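PDB 2P9X: nitrosopumilus output domain-containing protein from Pyrococcus horikoshii, which is of unknown function but binds zinc and probably serves as an output module of an archaeal signalling or regulatory protein. Local coordinates for residues I7-K10 with T11-A15; L64-M67 with V68-K72. All coordinates share one frame; numbering follows the deposited sequence.

Interaction 1 of 2, residues I7-K10 with T11-A15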
ATOM      1  N   ILE A   7     -22.716  16.525  -3.320  1.00 23.12           N
ATOM      2  CA  ILE A   7     -23.111  15.125  -3.223  1.00 22.75           C
ATOM      3  C   ILE A   7     -21.948  14.157  -3.422  1.00 23.23           C
ATOM      4  O   ILE A   7     -21.821  13.167  -2.695  1.00 23.19           O
ATOM      5  CB  ILE A   7     -24.223  14.794  -4.234  1.00 24.69           C
ATOM      6  CG1 ILE A   7     -25.479  15.600  -3.893  1.00 27.01           C
ATOM      7  CG2 ILE A   7     -24.539  13.311  -4.193  1.00 26.24           C
ATOM      8  CD1 ILE A   7     -26.559  15.531  -4.960  1.00 29.29           C
ATOM      9  N   LEU A   8     -21.090  14.429  -4.396  1.00 21.69           N
ATOM     10  CA  LEU A   8     -19.964  13.524  -4.615  1.00 19.86           C
ATOM     11  C   LEU A   8     -18.989  13.573  -3.444  1.00 20.38           C
ATOM     12  O   LEU A   8     -18.555  12.539  -2.947  1.00 23.06           O
ATOM     13  CB  LEU A   8     -19.223  13.866  -5.909  1.00 21.52           C
ATOM     14  CG  LEU A   8     -17.994  12.986  -6.174  1.00 21.65           C
ATOM     15  CD1 LEU A   8     -18.401  11.521  -6.167  1.00 22.35           C
ATOM     16  CD2 LEU A   8     -17.364  13.358  -7.507  1.00 23.67           C
ATOM     17  N   THR A   9     -18.651  14.777  -2.999  1.00 21.88           N
ATOM     18  CA  THR A   9     -17.707  14.927  -1.899  1.00 19.57           C
ATOM     19  C   THR A   9     -18.205  14.274  -0.620  1.00 21.65           C
ATOM     20  O   THR A   9     -17.465  13.534   0.025  1.00 22.30           O
ATOM     21  CB  THR A   9     -17.389  16.420  -1.644  1.00 19.65           C
ATOM     22  OG1 THR A   9     -16.843  16.992  -2.841  1.00 23.43           O
ATOM     23  CG2 THR A   9     -16.361  16.568  -0.517  1.00 23.19           C
ATOM     24  N   LYS A  10     -19.459  14.517  -0.260  1.00 21.33           N
ATOM     25  CA  LYS A  10     -19.999  13.919   0.958  1.00 22.83           C
ATOM     26  C   LYS A  10     -20.060  12.400   0.857  1.00 22.42           C
ATOM     27  O   LYS A  10     -19.763  11.695   1.822  1.00 22.06           O
ATOM     28  CB  LYS A  10     -21.396  14.465   1.262  1.00 26.47           C
ATOM     29  CG  LYS A  10     -21.944  14.017   2.611  1.00 31.71           C
ATOM     30  CD  LYS A  10     -21.022  14.457   3.747  1.00 35.76           C
ATOM     31  CE  LYS A  10     -21.525  13.982   5.105  1.00 39.68           C
ATOM     32  NZ  LYS A  10     -21.887  15.123   5.993  1.00 42.08           N
ATOM     33  N   THR A  11     -20.446  11.891  -0.308  1.00 20.85           N
ATOM     34  CA  THR A  11     -20.535  10.448  -0.493  1.00 21.44           C
ATOM     35  C   THR A  11     -19.163   9.820  -0.291  1.00 21.02           C
ATOM     36  O   THR A  11     -19.044   8.769   0.336  1.00 22.28           O
ATOM     37  CB  THR A  11     -21.044  10.086  -1.893  1.00 24.72           C
ATOM     38  OG1 THR A  11     -22.338  10.664  -2.086  1.00 26.49           O
ATOM     39  CG2 THR A  11     -21.150   8.570  -2.050  1.00 26.07           C
ATOM     40  N   ILE A  12     -18.128  10.462  -0.824  1.00 20.15           N
ATOM     41  CA  ILE A  12     -16.777   9.940  -0.670  1.00 19.78           C
ATOM     42  C   ILE A  12     -16.357   9.978   0.796  1.00 19.22           C
ATOM     43  O   ILE A  12     -15.816   9.007   1.320  1.00 21.18           O
ATOM     44  CB  ILE A  12     -15.758  10.745  -1.505  1.00 19.30           C
ATOM     45  CG1 ILE A  12     -16.046  10.546  -2.994  1.00 21.04           C
ATOM     46  CG2 ILE A  12     -14.337  10.279  -1.180  1.00 20.65           C
ATOM     47  CD1 ILE A  12     -15.090  11.292  -3.911  1.00 20.57           C
ATOM     48  N   ILE A  13     -16.616  11.097   1.458  1.00 20.25           N
ATOM     49  CA  ILE A  13     -16.265  11.230   2.861  1.00 20.30           C
ATOM     50  C   ILE A  13     -16.926  10.134   3.700  1.00 21.14           C
ATOM     51  O   ILE A  13     -16.285   9.546   4.571  1.00 20.17           O
ATOM     52  CB  ILE A  13     -16.660  12.628   3.382  1.00 22.86           C
ATOM     53  CG1 ILE A  13     -15.692  13.668   2.807  1.00 25.96           C
ATOM     54  CG2 ILE A  13     -16.648  12.642   4.893  1.00 26.25           C
ATOM     55  CD1 ILE A  13     -16.193  15.093   2.902  1.00 29.56           C
ATOM     56  N   LEU A  14     -18.199   9.850   3.440  1.00 21.35           N
ATOM     57  CA  LEU A  14     -18.882   8.801   4.201  1.00 22.12           C
ATOM     58  C   LEU A  14     -18.259   7.437   3.898  1.00 22.83           C
ATOM     59  O   LEU A  14     -18.142   6.593   4.785  1.00 23.84           O
ATOM     60  CB  LEU A  14     -20.382   8.785   3.882  1.00 23.68           C
ATOM     61  CG  LEU A  14     -21.171  10.017   4.333  1.00 25.85           C
ATOM     62  CD1 LEU A  14     -22.610   9.892   3.865  1.00 27.75           C
ATOM     63  CD2 LEU A  14     -21.112  10.158   5.848  1.00 28.19           C
ATOM     64  N   ALA A  15     -17.846   7.228   2.650  1.00 20.97           N
ATOM     65  CA  ALA A  15     -17.220   5.961   2.277  1.00 20.41           C
ATOM     66  C   ALA A  15     -15.906   5.788   3.042  1.00 21.00           C
ATOM     67  O   ALA A  15     -15.606   4.705   3.541  1.00 22.36           O
ATOM     68  CB  ALA A  15     -16.969   5.912   0.771  1.00 20.01           C
TER

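Interaction 2 of 2, residues L64-M67 with V68-K72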
ATOM      1  N   LEU A  64      -9.649   0.033  -6.081  1.00 20.22           N
ATOM      2  CA  LEU A  64     -10.646  -0.450  -5.130  1.00 20.56           C
ATOM      3  C   LEU A  64     -11.467   0.724  -4.594  1.00 21.00           C
ATOM      4  O   LEU A  64     -12.691   0.635  -4.506  1.00 21.22           O
ATOM      5  CB  LEU A  64      -9.965  -1.210  -3.979  1.00 19.78           C
ATOM      6  CG  LEU A  64      -9.429  -2.608  -4.332  1.00 19.85           C
ATOM      7  CD1 LEU A  64      -8.574  -3.155  -3.200  1.00 22.18           C
ATOM      8  CD2 LEU A  64     -10.606  -3.549  -4.597  1.00 20.39           C
ATOM      9  N   LEU A  65     -10.802   1.824  -4.243  1.00 20.22           N
ATOM     10  CA  LEU A  65     -11.514   2.996  -3.740  1.00 20.16           C
ATOM     11  C   LEU A  65     -12.441   3.544  -4.826  1.00 20.14           C
ATOM     12  O   LEU A  65     -13.584   3.920  -4.554  1.00 20.37           O
ATOM     13  CB  LEU A  65     -10.525   4.086  -3.307  1.00 20.67           C
ATOM     14  CG  LEU A  65     -11.180   5.383  -2.816  1.00 21.70           C
ATOM     15  CD1 LEU A  65     -12.039   5.106  -1.585  1.00 22.21           C
ATOM     16  CD2 LEU A  65     -10.098   6.406  -2.498  1.00 23.37           C
ATOM     17  N   GLU A  66     -11.951   3.577  -6.060  1.00 20.01           N
ATOM     18  CA  GLU A  66     -12.752   4.069  -7.178  1.00 20.02           C
ATOM     19  C   GLU A  66     -14.026   3.232  -7.293  1.00 21.17           C
ATOM     20  O   GLU A  66     -15.127   3.770  -7.394  1.00 21.61           O
ATOM     21  CB  GLU A  66     -11.949   3.984  -8.479  1.00 22.44           C
ATOM     22  CG  GLU A  66     -12.619   4.642  -9.676  1.00 23.49           C
ATOM     23  CD  GLU A  66     -11.765   4.586 -10.935  1.00 25.79           C
ATOM     24  OE1 GLU A  66     -11.124   3.542 -11.193  1.00 28.62           O
ATOM     25  OE2 GLU A  66     -11.741   5.585 -11.682  1.00 27.76           O
ATOM     26  N   MET A  67     -13.871   1.912  -7.265  1.00 21.18           N
ATOM     27  CA  MET A  67     -15.020   1.015  -7.367  1.00 22.02           C
ATOM     28  C   MET A  67     -16.013   1.259  -6.238  1.00 21.98           C
ATOM     29  O   MET A  67     -17.227   1.285  -6.461  1.00 24.89           O
ATOM     30  CB  MET A  67     -14.544  -0.436  -7.348  1.00 22.77           C
ATOM     31  CG  MET A  67     -13.864  -0.840  -8.643  1.00 24.59           C
ATOM     32  SD  MET A  67     -12.929  -2.370  -8.506  1.00 22.40           S
ATOM     33  CE  MET A  67     -14.262  -3.562  -8.389  1.00 26.44           C
ATOM     34  N   VAL A  68     -15.498   1.436  -5.027  1.00 20.85           N
ATOM     35  CA  VAL A  68     -16.347   1.686  -3.875  1.00 21.41           C
ATOM     36  C   VAL A  68     -17.081   3.023  -4.011  1.00 21.72           C
ATOM     37  O   VAL A  68     -18.273   3.107  -3.726  1.00 24.05           O
ATOM     38  CB  VAL A  68     -15.520   1.659  -2.573  1.00 22.45           C
ATOM     39  CG1 VAL A  68     -16.346   2.184  -1.418  1.00 24.82           C
ATOM     40  CG2 VAL A  68     -15.070   0.227  -2.282  1.00 22.38           C
ATOM     41  N   ILE A  69     -16.385   4.060  -4.472  1.00 21.54           N
ATOM     42  CA  ILE A  69     -17.022   5.364  -4.634  1.00 21.67           C
ATOM     43  C   ILE A  69     -18.157   5.298  -5.654  1.00 23.28           C
ATOM     44  O   ILE A  69     -19.247   5.823  -5.420  1.00 23.52           O
ATOM     45  CB  ILE A  69     -16.006   6.445  -5.089  1.00 20.93           C
ATOM     46  CG1 ILE A  69     -15.015   6.731  -3.959  1.00 21.44           C
ATOM     47  CG2 ILE A  69     -16.744   7.725  -5.494  1.00 21.40           C
ATOM     48  CD1 ILE A  69     -13.844   7.610  -4.377  1.00 20.44           C
ATOM     49  N   ILE A  70     -17.902   4.657  -6.787  1.00 24.78           N
ATOM     50  CA  ILE A  70     -18.920   4.549  -7.832  1.00 25.53           C
ATOM     51  C   ILE A  70     -20.147   3.813  -7.314  1.00 26.74           C
ATOM     52  O   ILE A  70     -21.283   4.233  -7.548  1.00 26.72           O
ATOM     53  CB  ILE A  70     -18.357   3.828  -9.076  1.00 25.05           C
ATOM     54  CG1 ILE A  70     -17.237   4.675  -9.692  1.00 26.89           C
ATOM     55  CG2 ILE A  70     -19.467   3.603 -10.104  1.00 28.78           C
ATOM     56  CD1 ILE A  70     -16.515   4.008 -10.852  1.00 27.43           C
ATOM     57  N   SER A  71     -19.912   2.722  -6.593  1.00 27.77           N
ATOM     58  CA  SER A  71     -20.997   1.923  -6.033  1.00 30.08           C
ATOM     59  C   SER A  71     -21.836   2.725  -5.040  1.00 30.53           C
ATOM     60  O   SER A  71     -23.067   2.642  -5.046  1.00 29.19           O
ATOM     61  CB  SER A  71     -20.428   0.681  -5.340  1.00 32.02           C
ATOM     62  OG  SER A  71     -19.898  -0.230  -6.286  1.00 39.51           O
ATOM     63  N   LYS A  72     -21.173   3.502  -4.189  1.00 28.88           N
ATOM     64  CA  LYS A  72     -21.878   4.304  -3.196  1.00 29.79           C
ATOM     65  C   LYS A  72     -22.667   5.444  -3.823  1.00 30.04           C
ATOM     66  O   LYS A  72     -23.744   5.798  -3.340  1.00 29.66           O
ATOM     67  CB  LYS A  72     -20.895   4.881  -2.174  1.00 30.02           C
ATOM     68  CG  LYS A  72     -20.332   3.867  -1.199  1.00 31.87           C
ATOM     69  CD  LYS A  72     -21.430   3.160  -0.427  1.00 34.33           C
ATOM     70  CE  LYS A  72     -20.855   2.026   0.409  1.00 37.19           C
ATOM     71  NZ  LYS A  72     -21.794   1.602   1.483  1.00 39.69           N
TER
HETATM   72  O   HOH W   1     -18.307   0.009  -8.604  1.00 36.56           O

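Interaction 1 of 2, residues I7-K10 with T11-A15
Ile7 and Thr11 meet one turn apart in the N-terminal helix 3-19 of this all-helical domain, where the threonine hydroxyl adds a second bond to a backbone carbonyl. Ile7 O accepts from Thr11 N and, at 2.6 Å, from Thr11 OG1, the two donors lying on opposite faces of the carbonyl plane. The hydroxyl reaches back because OG1 stands beside its own backbone N, anti to the carbonyl carbon (chi1 -59°); its hydrogen is spent within the helix, which suits a buried position. A valine at Thr11 would keep the bulk but is likely to leave Ile7 O with the amide as its one donor from this turn and an apolar methyl pressed against the carbonyl oxygen.

The same i to i+4 spacing pairs the other side chains. Leu8 CD1 meets Ile12 CD1 at 4.0 Å, the two chains crossing at a slant. Thr9 and Ile13 run side by side, with Thr9 CG2 3.7 Å from Ile13 CD1, while Thr9 OG1 turns back to the carbonyl of Arg5. On the exposed side the aliphatic part of Lys10 passes Leu14, CE lying 3.9 Å from CD2.

Leu8 points into helix 86-97, against Leu89, Val90 and Ile93, and also touches Leu73 of helix 59-76; Thr11 packs on Lys72, Leu73 and Arg76 of that helix, and Ile12 on Ala42 of helix 41-44.

Interaction 2 of 2, residues L64-M67 with V68-K72
Leu65 and Ile69, like the pairs on either side of them, are joined by regular i to i+4 backbone bonds, with Ile69 N 2.8 Å from Leu65 O at an N-H...O angle of 160°. This is the middle of the alpha-helix 59-76, and most of the residues that meet here are buried. Leu65 carries CG anti to its amide nitrogen (chi1 178°), which brings the branch alongside Ile69, whose CD1 lies 3.8 Å from Leu65 CG. On the next face Glu66 and Ile70 run side by side, and Ile70 CD1 rests 4.1 Å from Glu66 CG. The carboxylate of this buried glutamate is held elsewhere, OE1 by Arg63 and OE2 by Lys50 and the amide of Leu86, so two basic groups would probably stabilise its negative charge.

Leu64, Leu65, Met67 and Val68 also form part of the subunit interface, where Val68 packs on Leu64 of the second subunit and Met67 on its Val68. At the exposed side a water bridges one turn: it donates to Met67 O at 2.7 Å and lies 2.8 Å from Ser71 OG, while Ser71 N bonds to the same carbonyl oxygen.

From the N terminus, interaction 1 comes first on helix 3-19 and interaction 2 follows on helix 59-76; the two lie in series, neither nested nor crossed. Each is local, closing single helical turns and no loop. Helices 23-35, 41-44 and 46-57 intervene in the chain, yet the contact centres are only 11 Å apart and the side chains touch: Ile12 CG1 packs on Ile69 CG2 at 3.8 Å, and Thr11 CG2 on Lys72 CB at 3.7 Å. Helix 86-97 covers both, receiving Leu8 and Ile69 at Leu89. Lys72 also forms a salt bridge with Glu18, a residue seen to bind zinc in this protein, further joining the two helices.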